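Local atomic coordinates of Cyclo(L-tyrosyl-L-tyrosyl) synthase (Mycobacterium tuberculosis, PDB entry 2X9Q), a protein that joins two tyrosyl residues delivered as tyrosyl-tRNA into cyclo(L-tyrosyl-L-tyrosyl), a precursor of mycocyclosin, without using ATP. Residues Glu124-Leu129 and Arg138-Asn143; Glu177-Leu182 and Ile230-Pro235. All blocks are in the same frame, centred on the assembly; numbering follows the deposited sequence.

Contact 1 (Glu124-Leu129 and Arg138-Asn143); sequences ESYEAL and RKAVKN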
loop_
_atom_site.group_PDB
_atom_site.type_symbol
_atom_site.label_atom_id
_atom_site.label_comp_id
_atom_site.label_asym_id
_atom_site.label_seq_id
_atom_site.Cartn_x
_atom_site.Cartn_y
_atom_site.Cartn_z
ATOM N N GLU A 124 5.351 5.720 -16.064
ATOM C CA GLU A 124 4.069 5.676 -16.837
ATOM C C GLU A 124 3.025 6.662 -16.355
ATOM O O GLU A 124 2.285 7.196 -17.171
ATOM C CB GLU A 124 3.483 4.249 -16.873
ATOM C CG GLU A 124 4.371 3.298 -17.671
ATOM C CD GLU A 124 5.656 2.680 -16.877
ATOM O OE1 GLU A 124 6.136 3.078 -15.739
ATOM O OE2 GLU A 124 6.204 1.713 -17.455
ATOM N N SER A 125 2.925 6.866 -15.037
ATOM C CA SER A 125 2.001 7.827 -14.508
ATOM C C SER A 125 2.378 9.227 -14.887
ATOM O O SER A 125 1.494 10.067 -15.080
ATOM C CB SER A 125 1.957 7.799 -12.925
ATOM O OG SER A 125 1.845 6.439 -12.537
ATOM N N TYR A 126 3.649 9.545 -14.814
ATOM C CA TYR A 126 4.100 10.915 -15.222
ATOM C C TYR A 126 3.812 11.151 -16.733
ATOM O O TYR A 126 3.413 12.266 -17.176
ATOM C CB TYR A 126 5.635 11.055 -14.926
ATOM C CG TYR A 126 5.972 10.952 -13.495
ATOM C CD1 TYR A 126 4.977 11.129 -12.486
ATOM C CD2 TYR A 126 7.272 10.678 -13.087
ATOM C CE1 TYR A 126 5.303 10.995 -11.070
ATOM C CE2 TYR A 126 7.614 10.598 -11.756
ATOM C CZ TYR A 126 6.656 10.762 -10.750
ATOM O OH TYR A 126 7.066 10.646 -9.439
ATOM N N GLU A 127 4.041 10.143 -17.546
ATOM C CA GLU A 127 3.689 10.282 -18.979
ATOM C C GLU A 127 2.180 10.540 -19.132
ATOM O O GLU A 127 1.764 11.378 -19.938
ATOM C CB GLU A 127 3.928 8.958 -19.693
ATOM C CG GLU A 127 5.171 8.926 -20.455
ATOM C CD GLU A 127 5.243 7.805 -21.477
ATOM O OE1 GLU A 127 4.711 7.925 -22.631
ATOM O OE2 GLU A 127 5.952 6.882 -21.117
ATOM N N ALA A 128 1.358 9.764 -18.401
ATOM C CA ALA A 128 -0.087 9.912 -18.539
ATOM C C ALA A 128 -0.485 11.301 -18.043
ATOM O O ALA A 128 -1.498 11.820 -18.465
ATOM C CB ALA A 128 -0.863 8.751 -17.785
ATOM N N LEU A 129 0.334 11.949 -17.207
ATOM C CA LEU A 129 0.022 13.300 -16.781
ATOM C C LEU A 129 0.579 14.294 -17.760
ATOM O O LEU A 129 0.440 15.472 -17.536
ATOM C CB LEU A 129 0.590 13.611 -15.395
ATOM C CG LEU A 129 -0.156 12.958 -14.205
ATOM C CD1 LEU A 129 0.767 12.823 -12.990
ATOM C CD2 LEU A 129 -1.464 13.682 -13.841
ATOM N N ARG A 138 13.137 10.364 -16.437
ATOM C CA ARG A 138 14.109 11.122 -15.646
ATOM C C ARG A 138 13.533 11.385 -14.224
ATOM O O ARG A 138 14.249 11.220 -13.233
ATOM C CB ARG A 138 14.452 12.471 -16.304
ATOM C CG ARG A 138 15.597 13.202 -15.599
ATOM C CD ARG A 138 15.841 14.621 -16.217
ATOM N NE ARG A 138 14.758 15.587 -15.870
ATOM C CZ ARG A 138 14.660 16.177 -14.683
ATOM N NH1 ARG A 138 15.586 15.961 -13.694
ATOM N NH2 ARG A 138 13.678 17.006 -14.474
ATOM N N LYS A 139 12.282 11.849 -14.179
ATOM C CA LYS A 139 11.645 12.276 -12.909
ATOM C C LYS A 139 11.362 11.075 -12.038
ATOM O O LYS A 139 11.499 11.190 -10.836
ATOM C CB LYS A 139 10.309 12.984 -13.135
ATOM C CG LYS A 139 10.428 14.476 -13.447
ATOM C CD LYS A 139 9.302 15.026 -14.352
ATOM C CE LYS A 139 8.044 15.520 -13.632
ATOM N NZ LYS A 139 7.743 16.823 -14.386
ATOM N N ALA A 140 10.935 9.957 -12.646
ATOM C CA ALA A 140 10.713 8.675 -11.906
ATOM C C ALA A 140 12.024 8.250 -11.253
ATOM O O ALA A 140 12.052 7.920 -10.045
ATOM C CB ALA A 140 10.207 7.571 -12.853
ATOM N N VAL A 141 13.130 8.273 -12.030
ATOM C CA VAL A 141 14.439 7.852 -11.491
ATOM C C VAL A 141 14.814 8.746 -10.318
ATOM O O VAL A 141 15.116 8.283 -9.214
ATOM C CB VAL A 141 15.564 7.823 -12.589
ATOM C CG1 VAL A 141 16.964 7.672 -11.853
ATOM C CG2 VAL A 141 15.360 6.622 -13.527
ATOM N N LYS A 142 14.672 10.051 -10.500
ATOM C CA LYS A 142 14.955 10.963 -9.419
ATOM C C LYS A 142 14.080 10.757 -8.170
ATOM O O LYS A 142 14.608 10.789 -7.042
ATOM C CB LYS A 142 14.797 12.430 -9.921
ATOM C CG LYS A 142 15.144 13.403 -8.894
ATOM C CD LYS A 142 14.878 14.924 -9.192
ATOM C CE LYS A 142 13.622 15.184 -9.956
ATOM N NZ LYS A 142 12.523 15.318 -8.992
ATOM N N ASN A 143 12.767 10.613 -8.351
ATOM C CA ASN A 143 11.879 10.502 -7.213
ATOM C C ASN A 143 12.042 9.172 -6.497
ATOM O O ASN A 143 11.916 9.099 -5.253
ATOM C CB ASN A 143 10.438 10.725 -7.705
ATOM C CG ASN A 143 10.163 12.209 -8.035
ATOM O OD1 ASN A 143 10.952 13.048 -7.705
ATOM N ND2 ASN A 143 9.048 12.496 -8.685
#
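Tyr-126 reaches from the short helix 122-128 to the flank of helix 133-158, where Lys-139, Ala-140 and Asn-143 receive it. It supplies more than half of the surface buried here, which totals 163 Å². Its CG lies beside the backbone N and anti to the carbonyl carbon (chi1 -63°), and from there the ring runs edge-first into the neighbouring helix. The edge carrying CD2 and CE2 does the touching: CE2 of Tyr-126 is 3.5 Å from the backbone N of Ala-140, which lies in the plane of the ring, and 4.1 Å from Ala-140 CB. Beside it, CB of Lys-139 packs 3.8 Å from Tyr-126 CD2. The rest of the lysine chain bends at its third and fourth torsions and carries the ammonium group away from the ring, toward Asp-131, with which it makes a weak, long ion pair. Lys-139 may help bind aminoacyl-tRNA, as in related enzymes, and the side chain of Tyr-126 is about 8 Å from those of Asn-91 and Tyr-229, so the contact borders the probable substrate site.

One turn on from Lys-139 and Ala-140, Asn-143 closes the far end of the ring. Its ND2 donates to Tyr-126 OH at 2.8 Å in a nearly straight bond (171°), and the hydroxyl oxygen lies in the amide plane. Ring and amide are almost perpendicular. The other amide atom, Asn-143 OD1, accepts from Lys-142 NZ at 3.0 Å, so both polar ends of the amide are engaged and its rotation is restrained.

The two helices follow one another in the chain, their segments running at 135° with a closest axial approach of 9.7 Å. Ala-140 also packs on Val-122 and Ala-123, while Ser-125 on the short helix touches Val-225 and Tyr-229 of helix 220-244.

Contact 2 (Glu177-Leu182 and Ile230-Pro235); sequences EAYREL and ICAEAP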
loop_
_atom_site.group_PDB
_atom_site.type_symbol
_atom_site.label_atom_id
_atom_site.label_comp_id
_atom_site.label_asym_id
_atom_site.label_seq_id
_atom_site.Cartn_x
_atom_site.Cartn_y
_atom_site.Cartn_z
ATOM N N GLU A 177 7.092 -15.983 -5.464
ATOM C CA GLU A 177 6.009 -16.809 -6.037
ATOM C C GLU A 177 4.592 -16.479 -5.491
ATOM O O GLU A 177 3.686 -16.379 -6.282
ATOM C CB GLU A 177 6.311 -18.340 -5.875
ATOM C CG GLU A 177 5.455 -19.183 -6.790
ATOM C CD GLU A 177 5.598 -20.733 -6.497
ATOM O OE1 GLU A 177 5.835 -21.137 -5.322
ATOM O OE2 GLU A 177 5.466 -21.551 -7.460
ATOM N N ALA A 178 4.388 -16.275 -4.179
ATOM C CA ALA A 178 3.035 -15.928 -3.693
ATOM C C ALA A 178 2.554 -14.569 -4.351
ATOM O O ALA A 178 1.405 -14.451 -4.761
ATOM C CB ALA A 178 3.006 -15.806 -2.189
ATOM N N TYR A 179 3.445 -13.578 -4.454
ATOM C CA TYR A 179 3.074 -12.290 -5.026
ATOM C C TYR A 179 2.631 -12.560 -6.453
ATOM O O TYR A 179 1.575 -12.057 -6.914
ATOM C CB TYR A 179 4.303 -11.322 -5.019
ATOM C CG TYR A 179 4.060 -10.052 -5.795
ATOM C CD1 TYR A 179 4.177 -10.013 -7.216
ATOM C CD2 TYR A 179 3.744 -8.883 -5.125
ATOM C CE1 TYR A 179 3.927 -8.796 -7.957
ATOM C CE2 TYR A 179 3.471 -7.667 -5.859
ATOM C CZ TYR A 179 3.581 -7.646 -7.261
ATOM O OH TYR A 179 3.306 -6.466 -7.916
ATOM N N ARG A 180 3.464 -13.303 -7.193
ATOM C CA ARG A 180 3.148 -13.568 -8.579
ATOM C C ARG A 180 1.784 -14.308 -8.774
ATOM O O ARG A 180 1.049 -14.014 -9.710
ATOM C CB ARG A 180 4.238 -14.442 -9.201
ATOM C CG ARG A 180 5.537 -13.807 -9.544
ATOM C CD ARG A 180 6.387 -15.034 -10.142
ATOM N NE ARG A 180 7.662 -14.622 -10.702
ATOM C CZ ARG A 180 8.041 -14.781 -11.987
ATOM N NH1 ARG A 180 7.244 -15.375 -12.893
ATOM N NH2 ARG A 180 9.243 -14.349 -12.373
ATOM N N GLU A 181 1.464 -15.257 -7.892
ATOM C CA GLU A 181 0.178 -15.936 -7.931
ATOM C C GLU A 181 -0.976 -14.990 -7.597
ATOM O O GLU A 181 -1.962 -14.984 -8.289
ATOM C CB GLU A 181 0.185 -17.176 -6.989
ATOM C CG GLU A 181 1.011 -18.332 -7.643
ATOM C CD GLU A 181 1.209 -19.600 -6.758
ATOM O OE1 GLU A 181 0.459 -19.745 -5.786
ATOM O OE2 GLU A 181 2.144 -20.420 -7.035
ATOM N N LEU A 182 -0.819 -14.169 -6.587
ATOM C CA LEU A 182 -1.839 -13.169 -6.265
ATOM C C LEU A 182 -2.058 -12.208 -7.445
ATOM O O LEU A 182 -3.200 -11.940 -7.805
ATOM C CB LEU A 182 -1.467 -12.389 -4.987
ATOM C CG LEU A 182 -1.576 -13.266 -3.724
ATOM C CD1 LEU A 182 -0.624 -12.675 -2.571
ATOM C CD2 LEU A 182 -3.116 -13.483 -3.308
ATOM N N ILE A 230 -2.187 0.143 -9.099
ATOM C CA ILE A 230 -2.971 -0.446 -7.946
ATOM C C ILE A 230 -2.911 -1.976 -7.982
ATOM O O ILE A 230 -2.716 -2.634 -6.937
ATOM C CB ILE A 230 -4.401 0.058 -8.044
ATOM C CG1 ILE A 230 -4.454 1.503 -7.464
ATOM C CG2 ILE A 230 -5.347 -0.852 -7.259
ATOM C CD1 ILE A 230 -5.796 2.213 -7.921
ATOM N N CYS A 231 -3.014 -2.553 -9.175
ATOM C CA CYS A 231 -2.821 -3.993 -9.314
ATOM C C CYS A 231 -1.422 -4.500 -8.845
ATOM O O CYS A 231 -1.349 -5.554 -8.210
ATOM C CB CYS A 231 -3.139 -4.483 -10.732
ATOM S SG CYS A 231 -4.937 -4.383 -11.053
ATOM N N ALA A 232 -0.348 -3.738 -9.123
ATOM C CA ALA A 232 0.959 -4.051 -8.643
ATOM C C ALA A 232 1.154 -3.990 -7.099
ATOM O O ALA A 232 1.936 -4.777 -6.564
ATOM C CB ALA A 232 2.019 -3.155 -9.320
ATOM N N GLU A 233 0.510 -3.065 -6.407
ATOM C CA GLU A 233 0.512 -3.020 -4.928
ATOM C C GLU A 233 -0.452 -4.038 -4.323
ATOM O O GLU A 233 -0.305 -4.405 -3.147
ATOM C CB GLU A 233 -0.016 -1.663 -4.437
ATOM C CG GLU A 233 0.977 -0.594 -4.831
ATOM C CD GLU A 233 0.572 0.811 -4.367
ATOM O OE1 GLU A 233 -0.598 0.963 -3.868
ATOM O OE2 GLU A 233 1.445 1.711 -4.532
ATOM N N ALA A 234 -1.504 -4.383 -5.063
ATOM C CA ALA A 234 -2.623 -5.194 -4.481
ATOM C C ALA A 234 -2.195 -6.508 -3.728
ATOM O O ALA A 234 -2.793 -6.831 -2.723
ATOM C CB ALA A 234 -3.623 -5.589 -5.591
ATOM N N PRO A 235 -1.211 -7.290 -4.229
ATOM C CA PRO A 235 -0.894 -8.540 -3.506
ATOM C C PRO A 235 -0.518 -8.302 -2.035
ATOM O O PRO A 235 -0.832 -9.135 -1.213
ATOM C CB PRO A 235 0.256 -9.136 -4.296
ATOM C CG PRO A 235 -0.032 -8.618 -5.748
ATOM C CD PRO A 235 -0.487 -7.211 -5.535
#
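Tyr-179 holds its CG anti to the backbone N (chi1 171°), which sends the phenol out from helix 177-192, mostly across its axis, to helix 220-244. The backbone sets Leu-182 CB beside Pro-235 CB, and with CG anti to the carbonyl carbon, CD1 of Leu-182 comes to 3.8 Å from Pro-235 O. This is helix-on-helix packing in the HUP-type Rossmann-like fold that cyclodipeptide synthases share with class I aminoacyl-tRNA synthetases. The segments run at 131°, their axes 9.2 Å apart at closest approach.

Pro-235 is the central piece. Its CG sits over one face of the Tyr-179 ring, 3.9 Å from the centroid and displaced toward the rim, a CH-pi contact, while its CB lies 3.7 Å from Leu-182 CB. Lacking an N-H, the proline leaves the backbone bond to the preceding turn unmade, and helix 220-244 is kinked there. Ile-230 to Glu-233 probably belong to the substrate-binding site, and Glu-233, whose CB is directed away from segment 177-182, may have a critical catalytic role; its OE2 is hydrogen-bonded to Thr-118. The Tyr-179 hydroxyl donates to the carbonyl of Ala-232 in the carbonyl plane, on a lone pair, with OH 2.6 Å from Ala-232 O.

Overall arrangement
Contacts 1 and 2 follow one another along the chain, with centres about 22 Å apart and nearest atoms about 8 Å apart. Contact 1 lies farther out, partly buried, and joins neighbours in sequence; contact 2 is buried nearer the middle and joins segments with 47 residues between them. A tyrosine hydroxyl makes the hydrogen bond in each, but it accepts from a side-chain amide in contact 1 and donates to a backbone carbonyl in contact 2, where proline covers a ring face. Helix 220-244 links them: it supplies one side of contact 2 and also packs on helix 122-128 of contact 1.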